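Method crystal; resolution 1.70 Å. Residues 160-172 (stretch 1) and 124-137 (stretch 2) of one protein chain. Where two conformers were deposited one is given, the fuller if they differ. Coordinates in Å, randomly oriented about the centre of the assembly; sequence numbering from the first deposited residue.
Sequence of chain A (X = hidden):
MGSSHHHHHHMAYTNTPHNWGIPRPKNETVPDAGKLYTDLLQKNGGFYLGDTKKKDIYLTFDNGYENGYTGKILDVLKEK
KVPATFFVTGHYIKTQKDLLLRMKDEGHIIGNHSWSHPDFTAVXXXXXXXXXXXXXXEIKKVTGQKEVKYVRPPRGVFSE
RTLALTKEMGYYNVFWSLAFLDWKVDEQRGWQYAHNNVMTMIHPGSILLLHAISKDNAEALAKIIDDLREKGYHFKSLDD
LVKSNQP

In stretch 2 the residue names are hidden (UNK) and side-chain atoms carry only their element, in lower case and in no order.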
# COMPACT_ATOMS: atom_id res chain seq x y z
N GLU A 160 -3.54 -10.57 15.17
CA GLU A 160 -4.59 -11.40 14.62
C GLU A 160 -5.93 -10.66 14.58
O GLU A 160 -6.67 -10.75 13.59
CB GLU A 160 -4.73 -12.70 15.43
CG GLU A 160 -5.56 -13.71 14.69
CD GLU A 160 -5.92 -14.95 15.51
OE1 GLU A 160 -5.89 -14.91 16.77
OE2 GLU A 160 -6.26 -15.95 14.84
N ARG A 161 -6.25 -9.96 15.66
CA ARG A 161 -7.52 -9.23 15.74
C ARG A 161 -7.65 -8.18 14.64
O ARG A 161 -8.67 -8.13 13.95
CB ARG A 161 -7.69 -8.58 17.09
CG ARG A 161 -9.11 -8.03 17.28
CD ARG A 161 -9.18 -7.03 18.35
NE ARG A 161 -10.58 -6.83 18.71
CZ ARG A 161 -11.26 -7.67 19.47
NH1 ARG A 161 -10.67 -8.76 19.96
NH2 ARG A 161 -12.55 -7.43 19.72
N THR A 162 -6.62 -7.36 14.48
CA THR A 162 -6.71 -6.23 13.53
C THR A 162 -6.77 -6.73 12.08
O THR A 162 -7.48 -6.15 11.24
CB THR A 162 -5.59 -5.18 13.72
OG1 THR A 162 -4.31 -5.74 13.37
CG2 THR A 162 -5.54 -4.64 15.13
N LEU A 163 -6.01 -7.78 11.75
CA LEU A 163 -6.10 -8.43 10.46
C LEU A 163 -7.50 -8.95 10.20
O LEU A 163 -8.09 -8.69 9.16
CB LEU A 163 -5.08 -9.58 10.37
CG LEU A 163 -3.63 -9.19 10.42
CD1 LEU A 163 -2.74 -10.46 10.49
CD2 LEU A 163 -3.23 -8.30 9.20
N ALA A 164 -8.07 -9.65 11.17
CA ALA A 164 -9.38 -10.24 10.99
C ALA A 164 -10.50 -9.16 10.88
O ALA A 164 -11.39 -9.30 10.08
CB ALA A 164 -9.68 -11.25 12.11
N LEU A 165 -10.41 -8.11 11.68
CA LEU A 165 -11.39 -7.01 11.63
C LEU A 165 -11.33 -6.28 10.30
O LEU A 165 -12.36 -5.93 9.71
CB LEU A 165 -11.16 -6.03 12.78
CG LEU A 165 -11.37 -6.53 14.21
CD1 LEU A 165 -11.00 -5.44 15.19
CD2 LEU A 165 -12.80 -7.01 14.44
N THR A 166 -10.12 -6.08 9.81
CA THR A 166 -9.92 -5.43 8.50
C THR A 166 -10.53 -6.26 7.36
O THR A 166 -11.24 -5.72 6.53
CB THR A 166 -8.41 -5.15 8.29
OG1 THR A 166 -7.95 -4.29 9.37
CG2 THR A 166 -8.13 -4.50 6.89
N LYS A 167 -10.27 -7.57 7.33
CA LYS A 167 -10.87 -8.47 6.35
C LYS A 167 -12.39 -8.49 6.44
O LYS A 167 -13.08 -8.50 5.42
CB LYS A 167 -10.33 -9.89 6.54
CG LYS A 167 -10.96 -10.96 5.67
CD LYS A 167 -10.35 -12.32 6.05
CE LYS A 167 -11.17 -13.50 5.60
NZ LYS A 167 -10.45 -14.78 6.03
N GLU A 168 -12.91 -8.54 7.66
CA GLU A 168 -14.35 -8.57 7.89
C GLU A 168 -15.02 -7.34 7.31
O GLU A 168 -16.17 -7.42 6.83
CB GLU A 168 -14.56 -8.66 9.40
CG GLU A 168 -15.98 -8.75 9.91
CD GLU A 168 -16.01 -8.60 11.45
OE1 GLU A 168 -15.10 -9.17 12.13
OE2 GLU A 168 -16.90 -7.90 11.98
N MET A 169 -14.33 -6.20 7.35
CA MET A 169 -14.84 -4.96 6.76
C MET A 169 -14.72 -4.90 5.23
O MET A 169 -15.19 -3.97 4.62
CB MET A 169 -14.17 -3.75 7.39
CG MET A 169 -14.40 -3.61 8.89
SD MET A 169 -13.62 -2.17 9.56
CE MET A 169 -14.49 -0.85 8.70
N GLY A 170 -14.09 -5.92 4.63
CA GLY A 170 -14.06 -6.09 3.20
C GLY A 170 -12.75 -5.67 2.56
O GLY A 170 -12.70 -5.48 1.33
N TYR A 171 -11.69 -5.55 3.36
CA TYR A 171 -10.37 -5.15 2.85
C TYR A 171 -9.34 -6.26 2.87
O TYR A 171 -9.36 -7.10 3.76
CB TYR A 171 -9.82 -4.01 3.71
CG TYR A 171 -10.74 -2.82 3.80
CD1 TYR A 171 -10.82 -1.91 2.76
CD2 TYR A 171 -11.46 -2.57 4.97
CE1 TYR A 171 -11.66 -0.79 2.84
CE2 TYR A 171 -12.29 -1.46 5.07
CZ TYR A 171 -12.38 -0.57 4.01
OH TYR A 171 -13.22 0.53 4.11
N TYR A 172 -8.44 -6.22 1.88
CA TYR A 172 -7.16 -6.94 1.99
C TYR A 172 -6.19 -6.16 2.88
O TYR A 172 -6.07 -4.92 2.82
CB TYR A 172 -6.50 -7.12 0.64
CG TYR A 172 -7.26 -7.94 -0.36
CD1 TYR A 172 -7.16 -9.32 -0.36
CD2 TYR A 172 -8.04 -7.34 -1.33
CE1 TYR A 172 -7.84 -10.07 -1.33
CE2 TYR A 172 -8.72 -8.07 -2.29
CZ TYR A 172 -8.62 -9.43 -2.28
OH TYR A 172 -9.30 -10.14 -3.24
N UNK A 124 -9.62 0.81 20.01
CA UNK A 124 -10.78 -0.05 20.13
C UNK A 124 -11.46 -0.33 18.77
O UNK A 124 -11.13 0.32 17.74
n UNK A 124 -11.60 1.73 23.28
c UNK A 124 -11.11 0.76 22.54
o UNK A 124 -10.18 0.03 22.92
c UNK A 124 -11.75 0.56 21.16
N UNK A 125 -12.38 -1.27 18.74
CA UNK A 125 -12.96 -1.76 17.48
C UNK A 125 -13.76 -0.67 16.74
O UNK A 125 -13.68 -0.54 15.50
o UNK A 125 -11.88 -4.17 18.20
c UNK A 125 -13.14 -4.21 18.12
c UNK A 125 -13.87 -2.96 17.68
o UNK A 125 -13.84 -5.25 18.33
N UNK A 126 -14.58 0.05 17.49
CA UNK A 126 -15.34 1.19 16.97
C UNK A 126 -14.40 2.21 16.29
O UNK A 126 -14.68 2.71 15.19
c UNK A 126 -16.16 1.81 18.13
c UNK A 126 -15.42 2.04 19.51
c UNK A 126 -15.22 0.79 20.48
o UNK A 126 -14.89 1.01 21.67
o UNK A 126 -15.36 -0.38 20.12
N UNK A 127 -13.29 2.51 16.95
CA UNK A 127 -12.31 3.46 16.45
C UNK A 127 -11.63 2.91 15.21
O UNK A 127 -11.43 3.65 14.22
n UNK A 127 -10.20 8.09 15.17
c UNK A 127 -10.84 6.08 16.57
c UNK A 127 -10.23 4.80 17.17
c UNK A 127 -9.76 7.10 16.23
c UNK A 127 -11.27 3.78 17.53
N UNK A 128 -11.25 1.64 15.22
CA UNK A 128 -10.63 1.07 14.02
C UNK A 128 -11.59 1.13 12.82
O UNK A 128 -11.18 1.46 11.69
c UNK A 128 -9.11 -2.45 13.23
c UNK A 128 -8.25 -0.14 12.63
c UNK A 128 -10.17 -0.37 14.24
c UNK A 128 -9.48 -0.98 13.02
N UNK A 129 -12.87 0.85 13.05
CA UNK A 129 -13.84 0.87 11.96
C UNK A 129 -13.95 2.29 11.44
O UNK A 129 -13.99 2.49 10.22
n UNK A 129 -16.50 -3.11 13.24
c UNK A 129 -16.61 -3.34 14.55
c UNK A 129 -15.22 0.35 12.43
n UNK A 129 -16.49 -4.58 15.01
c UNK A 129 -15.23 -1.16 12.57
n UNK A 129 -16.83 -2.34 15.40
c UNK A 129 -16.60 -1.78 12.63
N UNK A 130 -13.94 3.28 12.32
CA UNK A 130 -14.04 4.71 11.88
C UNK A 130 -12.78 5.12 11.13
O UNK A 130 -12.85 5.80 10.10
o UNK A 130 -14.87 6.52 15.69
c UNK A 130 -15.82 6.03 15.04
c UNK A 130 -15.59 5.39 13.68
o UNK A 130 -17.01 6.05 15.45
c UNK A 130 -14.24 5.63 13.06
N UNK A 131 -11.63 4.67 11.63
CA UNK A 131 -10.34 5.00 11.00
C UNK A 131 -10.27 4.50 9.56
O UNK A 131 -9.68 5.21 8.71
o UNK A 131 -7.30 6.45 11.91
c UNK A 131 -8.10 6.42 12.87
o UNK A 131 -8.28 7.40 13.61
c UNK A 131 -8.88 5.17 13.11
c UNK A 131 -9.18 4.40 11.82
N UNK A 132 -10.83 3.32 9.27
CA UNK A 132 -10.85 2.76 7.90
C UNK A 132 -11.99 3.35 7.07
O UNK A 132 -11.78 3.81 5.95
c UNK A 132 -8.48 0.83 7.76
c UNK A 132 -10.08 -0.93 8.59
c UNK A 132 -9.76 0.55 8.53
c UNK A 132 -10.98 1.25 7.91
N UNK A 133 -13.20 3.37 7.63
CA UNK A 133 -14.37 3.80 6.87
C UNK A 133 -14.27 5.25 6.46
O UNK A 133 -14.67 5.60 5.33
c UNK A 133 -16.88 3.98 6.82
c UNK A 133 -15.67 3.56 7.67
o UNK A 133 -15.76 2.15 8.00
N UNK A 134 -13.75 6.11 7.32
CA UNK A 134 -13.62 7.52 7.00
C UNK A 134 -12.74 7.77 5.77
O UNK A 134 -13.08 8.58 4.90
c UNK A 134 -13.15 8.34 8.19
o UNK A 134 -11.91 7.93 8.66
N UNK A 135 -11.61 7.08 5.68
CA UNK A 135 -10.75 7.18 4.51
C UNK A 135 -11.41 6.62 3.27
O UNK A 135 -11.32 7.23 2.19
c UNK A 135 -8.56 7.22 5.77
c UNK A 135 -8.50 6.43 3.45
c UNK A 135 -9.34 6.49 4.74
N UNK A 136 -12.05 5.47 3.38
CA UNK A 136 -12.70 4.85 2.22
C UNK A 136 -13.76 5.78 1.63
O UNK A 136 -13.76 6.06 0.43
c UNK A 136 -14.15 2.96 1.40
c UNK A 136 -13.31 3.50 2.56
o UNK A 136 -12.23 2.58 2.83
N UNK A 137 -14.59 6.30 2.50
CA UNK A 137 -15.65 7.23 2.05
C UNK A 137 -15.05 8.50 1.46
O UNK A 137 -15.54 9.03 0.43
o UNK A 137 -19.10 5.68 5.14
c UNK A 137 -18.33 6.61 4.83
c UNK A 137 -16.58 7.54 3.22
o UNK A 137 -18.30 7.70 5.42
c UNK A 137 -17.35 6.32 3.70
O HOH W 1 -15.36 0.48 5.69

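Position 124 precedes the helix and carries two carbons, the second bearing one oxygen and one nitrogen; an amide of this length is asparagine. Asn124 occupies the N-cap position but makes no capping bond with its side chain, and its CA-to-CB bond points away from stretch 1. At position 125, two carbons end in two oxygens, and this short carboxylate meets the guanidinium of Arg161 at its edge, as an acid would: it is aspartate. Arg161 NE donates to Asp125 OD1 at 3.0 Å and Arg161 NH2 to Asp125 OD2 at 2.9 Å, a two-pronged salt bridge with nearly straight bonds.

Position 126 has three carbons, the third with two oxygens, and reaches nothing on stretch 1; it is glutamate. Position 127 is a row of four carbons ending in nitrogen, a lysine, likewise out of reach. At position 128, four carbons fork at the second and lie among Thr162, Leu165 and Thr166. The fork and the lack of polar atoms give leucine, and Leu128 CD2 packs 4.0 Å from Leu165 CD1. Position 129 shows three carbons, a nitrogen, and a carbon carrying two more nitrogens; the chain lies against Met169 and, near its end, Leu165. It is arginine, with Arg129 CG 3.6 Å from Met169 SD.

Positions 130 and 131 each hold three carbons with two oxygens on the third, so both are glutamates without contact to stretch 1. The CA-to-CB bond of Glu130 points away, whereas Glu131 meets a partner on its own helix, where Lys127 NZ bonds to Glu131 OE2 at 2.6 Å in a salt bridge. Position 132 again has four carbons forked at the second, touching Thr166, Met169 and Tyr171; this is leucine. Leu132 CD1 lies 3.9 Å from Met169 SD, and Leu132 CB 4.1 Å from Tyr171 CE2.

Position 133 bears one carbon with an oxygen and a carbon on it, the oxygen by the methyl of Met169, hence threonine. Thr133 OG1 donates to the backbone Arg129 O at 2.9 Å and sits 3.3 Å from Met169 CE. Position 134, one carbon and one oxygen, is serine, its hydroxyl turned to its own helix. Position 135, a carbon carrying two carbons, is valine, buried but beyond contact. Position 136 repeats the carbon with one oxygen and one carbon, the oxygen near the edge of the Tyr171 ring: threonine. Thr136 OG1 and Tyr171 OH share a hydrogen bond of 2.6 Å. Position 137, three carbons with two terminal oxygens, is glutamate and stays clear of stretch 1.

The contact sets helix 160-168 and the residues after it against helix 125-137; the axes cross at -50°, approaching to 10.9 Å. Leu128 and Leu132, one turn apart, form an apolar centre with Leu165 and Met169, while polar bonds fasten its ends: the Arg161–Asp125 salt bridge and the Tyr171–Thr136 hydrogen bond. A water bridges Tyr171 OH, at 2.7 Å, and Thr133 OG1, to which it donates at 2.9 Å. Gly170 leaves helical angles with positive phi in a Schellman motif, where a CB would jam against the preceding carbonyl O.

Stretch 2 (124-137) NDEKLREELTSVTE
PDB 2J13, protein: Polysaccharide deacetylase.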